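Glutathione S-transferase (Cupriavidus metallidurans, PDB 4MK3) binds a sulfinic acid form of glutathione and probably acts as a glutathione transferase. Local coordinates at residues A[23-34]-A[70-78]; A[163-171]-A[204-215]. All blocks are in the same frame, centred on the assembly; numbering follows the deposited sequence. Where two conformers were deposited one is given.

Interaction 1 belongs to the thioredoxin-like domain of a glutathione transferase and lies in its glutathione site; interaction 2 belongs to the all-helical domain and joins the loop after helix 143-164 to helix 203-212. Their centres are 26 Å apart, on opposite sides of the centre of the chain, and their nearest atoms stay about 10 Å from each other, so the two do not touch. In sequence interaction 1 is complete before interaction 2 starts. Six residues of the pocket, Ser31 to Tyr33 and Lys70 to Pro72, come from interaction 1, whereas interaction 2 supplies none. A salt bridge from Arg215 to Glu43, in helix 32-44, nevertheless ties 204-215 to the helix that starts at Pro32.

Interaction 1: residues A[23-34]-A[70-78]. With GSF (L-gamma-glutamyl-3-sulfino-L-alanylglycine), chain E.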
loop_
_atom_site.group_PDB
_atom_site.type_symbol
_atom_site.label_atom_id
_atom_site.label_comp_id
_atom_site.label_asym_id
_atom_site.label_seq_id
_atom_site.Cartn_x
_atom_site.Cartn_y
_atom_site.Cartn_z
ATOM N N MET A 23 20.111 -4.196 -12.495
ATOM C CA MET A 23 18.700 -4.265 -12.006
ATOM C C MET A 23 17.707 -4.055 -13.138
ATOM O O MET A 23 17.949 -3.263 -14.053
ATOM C CB MET A 23 18.426 -3.167 -10.984
ATOM C CG MET A 23 19.244 -3.223 -9.719
ATOM S SD MET A 23 18.668 -1.985 -8.539
ATOM C CE MET A 23 18.228 -0.644 -9.603
ATOM N N LYS A 24 16.572 -4.731 -13.040
ATOM C CA LYS A 24 15.503 -4.625 -14.021
ATOM C C LYS A 24 14.249 -4.119 -13.357
ATOM O O LYS A 24 13.850 -4.619 -12.305
ATOM C CB LYS A 24 15.207 -5.986 -14.656
ATOM C CG LYS A 24 16.330 -6.538 -15.499
ATOM C CD LYS A 24 16.017 -7.971 -15.926
ATOM C CE LYS A 24 17.131 -8.547 -16.775
ATOM N NZ LYS A 24 18.424 -8.552 -16.052
ATOM N N LEU A 25 13.613 -3.128 -13.973
ATOM C CA LEU A 25 12.326 -2.658 -13.499
ATOM C C LEU A 25 11.241 -3.051 -14.479
ATOM O O LEU A 25 11.232 -2.606 -15.635
ATOM C CB LEU A 25 12.296 -1.138 -13.315
ATOM C CG LEU A 25 11.010 -0.600 -12.695
ATOM C CD1 LEU A 25 10.930 -0.900 -11.227
ATOM C CD2 LEU A 25 10.881 0.922 -12.951
ATOM N N TYR A 26 10.345 -3.904 -14.004
ATOM C CA TYR A 26 9.155 -4.278 -14.723
ATOM C C TYR A 26 8.104 -3.232 -14.430
ATOM O O TYR A 26 7.754 -2.974 -13.282
ATOM C CB TYR A 26 8.683 -5.694 -14.324
ATOM C CG TYR A 26 9.541 -6.769 -14.889
ATOM C CD1 TYR A 26 10.718 -7.138 -14.256
ATOM C CD2 TYR A 26 9.214 -7.381 -16.094
ATOM C CE1 TYR A 26 11.524 -8.115 -14.783
ATOM C CE2 TYR A 26 10.014 -8.352 -16.632
ATOM C CZ TYR A 26 11.169 -8.712 -15.986
ATOM O OH TYR A 26 11.922 -9.712 -16.579
ATOM N N ALA A 27 7.620 -2.611 -15.492
ATOM C CA ALA A 27 6.819 -1.414 -15.343
ATOM C C ALA A 27 6.079 -1.146 -16.623
ATOM O O ALA A 27 6.157 -1.910 -17.547
ATOM C CB ALA A 27 7.718 -0.249 -15.005
ATOM N N SER A 28 5.343 -0.047 -16.665
ATOM C CA SER A 28 4.776 0.423 -17.914
ATOM C C SER A 28 4.998 1.926 -17.919
ATOM O O SER A 28 5.294 2.524 -16.876
ATOM C CB SER A 28 3.299 0.086 -18.015
ATOM O OG SER A 28 2.565 0.908 -17.124
ATOM N N GLN A 29 4.871 2.520 -19.100
ATOM C CA GLN A 29 5.120 3.948 -19.250
ATOM C C GLN A 29 3.942 4.778 -18.753
ATOM O O GLN A 29 4.070 6.000 -18.598
ATOM C CB GLN A 29 5.412 4.283 -20.712
ATOM C CG GLN A 29 6.674 3.622 -21.287
ATOM C CD GLN A 29 7.968 4.323 -20.886
ATOM O OE1 GLN A 29 7.970 5.506 -20.540
ATOM N NE2 GLN A 29 9.082 3.595 -20.956
ATOM N N THR A 30 2.807 4.131 -18.494
ATOM C CA THR A 30 1.618 4.843 -17.998
ATOM C C THR A 30 1.414 4.671 -16.497
ATOM O O THR A 30 0.830 5.557 -15.866
ATOM C CB THR A 30 0.331 4.374 -18.727
ATOM O OG1 THR A 30 0.230 2.945 -18.658
ATOM C CG2 THR A 30 0.364 4.792 -20.164
ATOM N N SER A 31 1.914 3.582 -15.915
ATOM C CA SER A 31 1.661 3.257 -14.509
ATOM C C SER A 31 2.145 4.387 -13.612
ATOM O O SER A 31 3.332 4.709 -13.629
ATOM C CB SER A 31 2.361 1.957 -14.093
ATOM O OG SER A 31 2.386 1.812 -12.664
ATOM N N PRO A 32 1.236 4.973 -12.810
ATOM C CA PRO A 32 1.683 6.088 -11.959
ATOM C C PRO A 32 2.505 5.618 -10.774
ATOM O O PRO A 32 3.377 6.348 -10.287
ATOM C CB PRO A 32 0.370 6.733 -11.534
ATOM C CG PRO A 32 -0.646 5.655 -11.597
ATOM C CD PRO A 32 -0.227 4.780 -12.748
ATOM N N TYR A 33 2.255 4.396 -10.308
ATOM C CA TYR A 33 3.082 3.815 -9.261
ATOM C C TYR A 33 4.478 3.545 -9.793
ATOM O O TYR A 33 5.468 3.751 -9.089
ATOM C CB TYR A 33 2.467 2.505 -8.740
ATOM C CG TYR A 33 1.011 2.564 -8.301
ATOM C CD1 TYR A 33 0.652 2.916 -7.020
ATOM C CD2 TYR A 33 0.021 2.172 -9.173
ATOM C CE1 TYR A 33 -0.696 2.916 -6.644
ATOM C CE2 TYR A 33 -1.287 2.169 -8.828
ATOM C CZ TYR A 33 -1.651 2.534 -7.571
ATOM O OH TYR A 33 -2.981 2.500 -7.231
ATOM N N ALA A 34 4.560 3.045 -11.015
ATOM C CA ALA A 34 5.857 2.832 -11.620
ATOM C C ALA A 34 6.535 4.167 -11.913
ATOM O O ALA A 34 7.757 4.282 -11.798
ATOM C CB ALA A 34 5.736 2.017 -12.894
ATOM N N LYS A 70 1.418 -7.417 -10.241
ATOM C CA LYS A 70 1.411 -5.970 -10.422
ATOM C C LYS A 70 2.780 -5.405 -10.756
ATOM O O LYS A 70 3.818 -5.977 -10.400
ATOM C CB LYS A 70 0.861 -5.266 -9.167
ATOM C CG LYS A 70 -0.601 -5.548 -8.909
ATOM C CD LYS A 70 -1.042 -4.981 -7.577
ATOM C CE LYS A 70 -2.488 -5.175 -7.372
ATOM N NZ LYS A 70 -3.234 -4.160 -8.165
ATOM N N VAL A 71 2.771 -4.288 -11.475
ATOM C CA VAL A 71 3.953 -3.458 -11.632
ATOM C C VAL A 71 3.767 -2.186 -10.815
ATOM O O VAL A 71 2.629 -1.744 -10.604
ATOM C CB VAL A 71 4.234 -3.093 -13.105
ATOM C CG1 VAL A 71 4.670 -4.327 -13.864
ATOM C CG2 VAL A 71 3.028 -2.445 -13.770
ATOM N N PRO A 72 4.874 -1.578 -10.366
ATOM C CA PRO A 72 6.262 -1.942 -10.625
ATOM C C PRO A 72 6.756 -3.112 -9.807
ATOM O O PRO A 72 6.281 -3.398 -8.706
ATOM C CB PRO A 72 7.041 -0.683 -10.225
ATOM C CG PRO A 72 6.155 -0.014 -9.181
ATOM C CD PRO A 72 4.766 -0.304 -9.615
ATOM N N CYS A 73 7.756 -3.779 -10.375
ATOM C CA CYS A 73 8.484 -4.819 -9.669
ATOM C C CYS A 73 9.943 -4.689 -10.084
ATOM O O CYS A 73 10.273 -4.671 -11.278
ATOM C CB CYS A 73 7.926 -6.208 -10.010
ATOM S SG CYS A 73 8.760 -7.543 -9.135
ATOM N N LEU A 74 10.829 -4.556 -9.099
ATOM C CA LEU A 74 12.262 -4.458 -9.341
ATOM C C LEU A 74 12.910 -5.812 -9.123
ATOM O O LEU A 74 12.709 -6.444 -8.091
ATOM C CB LEU A 74 12.878 -3.439 -8.379
ATOM C CG LEU A 74 14.346 -3.096 -8.591
ATOM C CD1 LEU A 74 14.529 -2.207 -9.818
ATOM C CD2 LEU A 74 14.909 -2.423 -7.333
ATOM N N VAL A 75 13.662 -6.279 -10.107
ATOM C CA VAL A 75 14.306 -7.569 -10.029
ATOM C C VAL A 75 15.789 -7.309 -9.984
ATOM O O VAL A 75 16.356 -6.705 -10.907
ATOM C CB VAL A 75 13.927 -8.449 -11.226
ATOM C CG1 VAL A 75 14.687 -9.768 -11.202
ATOM C CG2 VAL A 75 12.415 -8.691 -11.238
ATOM N N MET A 76 16.410 -7.761 -8.898
ATOM C CA MET A 76 17.793 -7.430 -8.595
ATOM C C MET A 76 18.762 -8.371 -9.289
ATOM O O MET A 76 18.373 -9.405 -9.865
ATOM C CB MET A 76 18.012 -7.423 -7.071
ATOM C CG MET A 76 17.039 -6.484 -6.344
ATOM S SD MET A 76 17.327 -6.212 -4.572
ATOM C CE MET A 76 16.849 -7.788 -3.858
ATOM N N GLU A 77 20.032 -7.981 -9.243
ATOM C CA GLU A 77 21.102 -8.693 -9.935
ATOM C C GLU A 77 21.010 -10.178 -9.588
ATOM O O GLU A 77 20.996 -11.038 -10.468
ATOM C CB GLU A 77 22.487 -8.144 -9.538
ATOM C CG GLU A 77 22.602 -6.608 -9.335
ATOM C CD GLU A 77 22.767 -5.817 -10.630
ATOM O OE1 GLU A 77 22.869 -4.574 -10.545
ATOM O OE2 GLU A 77 22.802 -6.422 -11.725
ATOM N N ASP A 78 20.899 -10.457 -8.293
ATOM C CA ASP A 78 20.807 -11.827 -7.795
ATOM C C ASP A 78 19.509 -12.550 -8.170
ATOM O O ASP A 78 19.388 -13.746 -7.936
ATOM C CB ASP A 78 20.975 -11.848 -6.266
ATOM C CG ASP A 78 20.116 -10.807 -5.560
ATOM O OD1 ASP A 78 18.872 -10.927 -5.587
ATOM O OD2 ASP A 78 20.687 -9.867 -4.967
HETATM C CB1 GSF E . -0.040 -0.993 -6.694
HETATM C CG1 GSF E . 0.484 -1.204 -8.108
HETATM C CD1 GSF E . -0.625 -1.465 -9.104
HETATM O OE1 GSF E . -1.782 -1.666 -8.789
HETATM C C1 GSF E . 2.149 -0.311 -5.742
HETATM O O11 GSF E . 3.079 -0.509 -6.563
HETATM O O12 GSF E . 2.174 0.722 -5.021
HETATM N N1 GSF E . 0.422 -1.251 -4.308
HETATM C CA1 GSF E . 1.019 -1.302 -5.640
HETATM N N2 GSF E . -0.260 -1.443 -10.442
HETATM C CA2 GSF E . -1.214 -1.730 -11.460
HETATM C CB2 GSF E . -0.784 -1.112 -12.750
HETATM S SG2 GSF E . -1.058 0.621 -12.842
HETATM O O1S GSF E . -1.127 0.950 -14.276
HETATM O O2S GSF E . 0.060 1.323 -12.144
HETATM C C2 GSF E . -1.210 -3.207 -11.789
HETATM O O2 GSF E . -0.153 -3.803 -11.979
HETATM N N3 GSF E . -2.440 -3.848 -11.882
HETATM C CA3 GSF E . -2.489 -5.234 -12.251
HETATM C C3 GSF E . -3.482 -6.029 -11.394
HETATM O O31 GSF E . -3.780 -7.204 -11.764
HETATM O O32 GSF E . -3.988 -5.542 -10.361
#
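Met23 starts the contact by laying its SD against Leu74 CD2, at the start of an antiparallel strand pair in the thioredoxin-like fold of glutathione transferases. Lys24 forms a hydrogen-bonded pair with Val75, Lys24 N to Val75 O 2.9 Å and Val75 N to Lys24 O 2.8 Å, both nearly straight. Leu25 sits in a non-hydrogen-bonded pair with Leu74; with its CG anti to the backbone N (chi1 -175°), it brings CD1 between Leu74 CD1 and Pro72 CB. On the other face of the sheet, Tyr26 sends CE1 to Val75 CG2, 3.7 Å away, while its backbone pairs with Cys73 through two further hydrogen bonds. Its O also receives Pro72 CA at 3.2 Å, a CA-H...O contact. Beyond the strand, Ser28 OG accepts from Ser31 N in an ST motif. Ser31 is the N-cap of helix 32-44: its OG accepts from Ala34 N and donates to the sulfinate O2S of the ligand at a distance so short that its detail is doubtful. Tyr33 places one ring face under the ligand's CB1 and CG1, while its OH is hydrogen-bonded to Asp124; Ala34 packs on Pro72. The cis peptide before Pro72, a hallmark of the fold, leaves Val71 to hold the ligand backbone with antiparallel, strand-like bonds: its N donates to O2 at 3.0 Å, and its O accepts from the ligand's N2 at 2.9 Å.

Interaction 2: residues A[163-171]-A[204-215]; sequences GLADKTWCT and NLVAFQEKIEKR
Lys211 reaches from helix 203-212 across the indole of Trp169. CB leaves the helix toward the loop, with CG anti to the backbone N (chi1 180°), which carries CG to 4.1 Å from Trp169 CH2. CD already stands above the rim of the six-membered ring, near CH2 and CZ2; a bend at chi3 (63°) then brings CE further in over the face, 3.7 Å from Trp169 CH2, in a CH-pi contact. NZ ends above the ring centre as a cation-pi partner and donates to Thr168 O at 2.9 Å, approaching from above that carbonyl's plane; Thr168 CG2 lies close by. In this helical C-terminal domain of the glutathione transferase fold, the loop after helix 143-164 is thus fastened along one side of helix 203-212. Phe208 comes at the indole edge, in its plane, and the two side chains cross at about a right angle, CE2 being 3.9 Å from Trp169 CE3. Cys170 SG approaches the same phenyl ring obliquely, and Leu164 CD2 rests on Phe208 CB at 3.8 Å. At the start of the segment, Asn204 uses ND2 to meet a lone pair of Ala165 O at 2.9 Å, nearly straight at 172° and within the amide plane. Its OD1 turns back to Ser161 OG, so both ends of the amide are held and its rotation is fixed.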
loop_
_atom_site.group_PDB
_atom_site.type_symbol
_atom_site.label_atom_id
_atom_site.label_comp_id
_atom_site.label_asym_id
_atom_site.label_seq_id
_atom_site.Cartn_x
_atom_site.Cartn_y
_atom_site.Cartn_z
ATOM N N GLY A 163 -2.828 20.127 3.314
ATOM C CA GLY A 163 -1.525 19.736 3.846
ATOM C C GLY A 163 -0.376 20.544 3.291
ATOM O O GLY A 163 0.554 20.893 4.023
ATOM N N LEU A 164 -0.397 20.820 1.995
ATOM C CA LEU A 164 0.655 21.610 1.364
ATOM C C LEU A 164 0.572 23.045 1.867
ATOM O O LEU A 164 1.596 23.697 2.078
ATOM C CB LEU A 164 0.537 21.560 -0.154
ATOM C CG LEU A 164 1.480 22.437 -0.950
ATOM C CD1 LEU A 164 2.955 22.018 -0.715
ATOM C CD2 LEU A 164 1.171 22.389 -2.437
ATOM N N ALA A 165 -0.647 23.548 1.992
ATOM C CA ALA A 165 -0.885 24.906 2.434
ATOM C C ALA A 165 -0.036 25.883 1.618
ATOM O O ALA A 165 -0.058 25.821 0.387
ATOM C CB ALA A 165 -0.663 25.023 3.928
ATOM N N ASP A 166 0.717 26.751 2.300
ATOM C CA ASP A 166 1.509 27.812 1.664
ATOM C C ASP A 166 2.986 27.416 1.467
ATOM O O ASP A 166 3.814 28.220 1.023
ATOM C CB ASP A 166 1.420 29.080 2.519
ATOM C CG ASP A 166 0.008 29.570 2.672
ATOM O OD1 ASP A 166 -0.758 29.441 1.691
ATOM O OD2 ASP A 166 -0.333 30.043 3.773
ATOM N N LYS A 167 3.310 26.176 1.801
ATOM C CA LYS A 167 4.692 25.708 1.783
ATOM C C LYS A 167 5.232 25.541 0.367
ATOM O O LYS A 167 4.491 25.359 -0.584
ATOM C CB LYS A 167 4.803 24.368 2.529
ATOM C CG LYS A 167 4.609 24.458 4.022
ATOM C CD LYS A 167 4.606 23.067 4.672
ATOM C CE LYS A 167 3.283 22.321 4.429
ATOM N NZ LYS A 167 3.232 20.992 5.146
ATOM N N THR A 168 6.548 25.586 0.243
ATOM C CA THR A 168 7.254 25.358 -1.021
ATOM C C THR A 168 7.105 23.946 -1.523
ATOM O O THR A 168 6.761 23.721 -2.696
ATOM C CB THR A 168 8.747 25.753 -0.845
ATOM O OG1 THR A 168 8.831 27.152 -0.555
ATOM C CG2 THR A 168 9.568 25.430 -2.095
ATOM N N TRP A 169 7.352 22.992 -0.633
ATOM C CA TRP A 169 7.170 21.579 -0.900
ATOM C C TRP A 169 6.295 20.978 0.195
ATOM O O TRP A 169 5.995 21.611 1.195
ATOM C CB TRP A 169 8.522 20.854 -0.949
ATOM C CG TRP A 169 9.441 21.256 -2.074
ATOM C CD1 TRP A 169 10.627 21.912 -1.956
ATOM C CD2 TRP A 169 9.270 20.984 -3.470
ATOM N NE1 TRP A 169 11.208 22.066 -3.185
ATOM C CE2 TRP A 169 10.399 21.498 -4.130
ATOM C CE3 TRP A 169 8.274 20.353 -4.221
ATOM C CZ2 TRP A 169 10.572 21.387 -5.519
ATOM C CZ3 TRP A 169 8.444 20.239 -5.603
ATOM C CH2 TRP A 169 9.584 20.765 -6.230
ATOM N N CYS A 170 5.875 19.742 -0.002
ATOM C CA CYS A 170 4.920 19.123 0.912
ATOM C C CYS A 170 5.321 19.200 2.371
ATOM O O CYS A 170 4.456 19.429 3.229
ATOM C CB CYS A 170 4.680 17.666 0.541
ATOM S SG CYS A 170 3.656 17.431 -0.928
ATOM N N THR A 171 6.600 18.997 2.667
ATOM C CA THR A 171 7.091 19.042 4.038
ATOM C C THR A 171 7.868 20.306 4.374
ATOM O O THR A 171 8.489 20.372 5.424
ATOM C CB THR A 171 7.941 17.821 4.405
ATOM O OG1 THR A 171 9.164 17.823 3.648
ATOM C CG2 THR A 171 7.148 16.547 4.127
ATOM N N ASN A 204 -3.001 26.060 -4.983
ATOM C CA ASN A 204 -1.671 25.710 -4.495
ATOM C C ASN A 204 -1.120 24.432 -5.131
ATOM O O ASN A 204 0.083 24.322 -5.342
ATOM C CB ASN A 204 -1.578 25.692 -2.963
ATOM C CG ASN A 204 -2.397 24.630 -2.322
ATOM O OD1 ASN A 204 -3.337 24.060 -2.912
ATOM N ND2 ASN A 204 -2.074 24.352 -1.066
ATOM N N LEU A 205 -1.990 23.478 -5.441
ATOM C CA LEU A 205 -1.578 22.273 -6.152
ATOM C C LEU A 205 -1.188 22.581 -7.589
ATOM O O LEU A 205 -0.271 21.950 -8.118
ATOM C CB LEU A 205 -2.689 21.240 -6.107
ATOM C CG LEU A 205 -3.033 20.715 -4.709
ATOM C CD1 LEU A 205 -4.065 19.614 -4.850
ATOM C CD2 LEU A 205 -1.833 20.195 -3.943
ATOM N N VAL A 206 -1.874 23.530 -8.225
ATOM C CA VAL A 206 -1.485 23.959 -9.565
ATOM C C VAL A 206 -0.059 24.522 -9.563
ATOM O O VAL A 206 0.758 24.169 -10.416
ATOM C CB VAL A 206 -2.470 24.969 -10.137
ATOM C CG1 VAL A 206 -1.994 25.496 -11.479
ATOM C CG2 VAL A 206 -3.835 24.324 -10.259
ATOM N N ALA A 207 0.253 25.378 -8.591
ATOM C CA ALA A 207 1.581 25.971 -8.532
ATOM C C ALA A 207 2.635 24.889 -8.275
ATOM O O ALA A 207 3.713 24.890 -8.869
ATOM C CB ALA A 207 1.616 27.052 -7.453
ATOM N N PHE A 208 2.308 23.971 -7.380
ATOM C CA PHE A 208 3.169 22.829 -7.095
ATOM C C PHE A 208 3.439 22.031 -8.350
ATOM O O PHE A 208 4.585 21.711 -8.651
ATOM C CB PHE A 208 2.503 21.965 -6.017
ATOM C CG PHE A 208 3.095 20.593 -5.865
ATOM C CD1 PHE A 208 2.633 19.533 -6.626
ATOM C CD2 PHE A 208 4.084 20.365 -4.936
ATOM C CE1 PHE A 208 3.154 18.279 -6.477
ATOM C CE2 PHE A 208 4.639 19.080 -4.807
ATOM C CZ PHE A 208 4.170 18.061 -5.577
ATOM N N GLN A 209 2.384 21.713 -9.095
ATOM C CA GLN A 209 2.556 20.824 -10.237
ATOM C C GLN A 209 3.336 21.501 -11.357
ATOM O O GLN A 209 4.137 20.864 -12.053
ATOM C CB GLN A 209 1.201 20.318 -10.744
ATOM C CG GLN A 209 1.340 19.117 -11.684
ATOM C CD GLN A 209 1.801 17.856 -10.983
ATOM O OE1 GLN A 209 1.835 17.779 -9.764
ATOM N NE2 GLN A 209 2.191 16.863 -11.760
ATOM N N GLU A 210 3.116 22.794 -11.532
ATOM C CA GLU A 210 3.833 23.554 -12.551
ATOM C C GLU A 210 5.330 23.519 -12.293
ATOM O O GLU A 210 6.136 23.443 -13.225
ATOM C CB GLU A 210 3.323 24.992 -12.588
ATOM C CG GLU A 210 1.952 25.125 -13.233
ATOM C CD GLU A 210 1.552 26.569 -13.475
ATOM O OE1 GLU A 210 0.442 26.792 -14.005
ATOM O OE2 GLU A 210 2.349 27.472 -13.142
ATOM N N LYS A 211 5.706 23.540 -11.025
ATOM C CA LYS A 211 7.110 23.470 -10.650
ATOM C C LYS A 211 7.671 22.056 -10.812
ATOM O O LYS A 211 8.734 21.845 -11.399
ATOM C CB LYS A 211 7.257 23.923 -9.204
ATOM C CG LYS A 211 8.655 23.893 -8.693
ATOM C CD LYS A 211 8.751 24.649 -7.375
ATOM C CE LYS A 211 7.906 24.006 -6.286
ATOM N NZ LYS A 211 8.318 24.567 -4.969
ATOM N N ILE A 212 6.968 21.068 -10.279
ATOM C CA ILE A 212 7.531 19.741 -10.247
ATOM C C ILE A 212 7.684 19.192 -11.665
ATOM O O ILE A 212 8.626 18.430 -11.944
ATOM C CB ILE A 212 6.736 18.807 -9.320
ATOM C CG1 ILE A 212 7.654 17.679 -8.810
ATOM C CG2 ILE A 212 5.498 18.293 -10.017
ATOM C CD1 ILE A 212 6.984 16.820 -7.778
ATOM N N GLU A 213 6.804 19.586 -12.586
ATOM C CA GLU A 213 6.845 19.020 -13.928
ATOM C C GLU A 213 8.013 19.583 -14.745
ATOM O O GLU A 213 8.292 19.099 -15.840
ATOM C CB GLU A 213 5.521 19.228 -14.652
ATOM C CG GLU A 213 5.286 20.653 -15.075
ATOM C CD GLU A 213 3.874 20.903 -15.553
ATOM O OE1 GLU A 213 3.025 19.987 -15.470
ATOM O OE2 GLU A 213 3.619 22.030 -16.008
ATOM N N LYS A 214 8.694 20.592 -14.215
ATOM C CA LYS A 214 9.911 21.102 -14.826
ATOM C C LYS A 214 11.159 20.329 -14.414
ATOM O O LYS A 214 12.237 20.549 -14.977
ATOM C CB LYS A 214 10.087 22.570 -14.472
ATOM C CG LYS A 214 9.101 23.470 -15.150
ATOM C CD LYS A 214 9.249 24.891 -14.622
ATOM C CE LYS A 214 8.255 25.835 -15.255
ATOM N NZ LYS A 214 8.447 27.209 -14.725
ATOM N N ARG A 215 11.032 19.428 -13.439
ATOM C CA ARG A 215 12.174 18.611 -13.042
ATOM C C ARG A 215 12.461 17.591 -14.132
ATOM O O ARG A 215 11.548 17.041 -14.736
ATOM C CB ARG A 215 11.908 17.896 -11.719
ATOM C CG ARG A 215 11.779 18.867 -10.528
ATOM C CD ARG A 215 11.666 18.120 -9.226
ATOM N NE ARG A 215 12.923 17.522 -8.808
ATOM C CZ ARG A 215 13.831 18.109 -8.036
ATOM N NH1 ARG A 215 13.628 19.358 -7.590
ATOM N NH2 ARG A 215 14.937 17.461 -7.696
#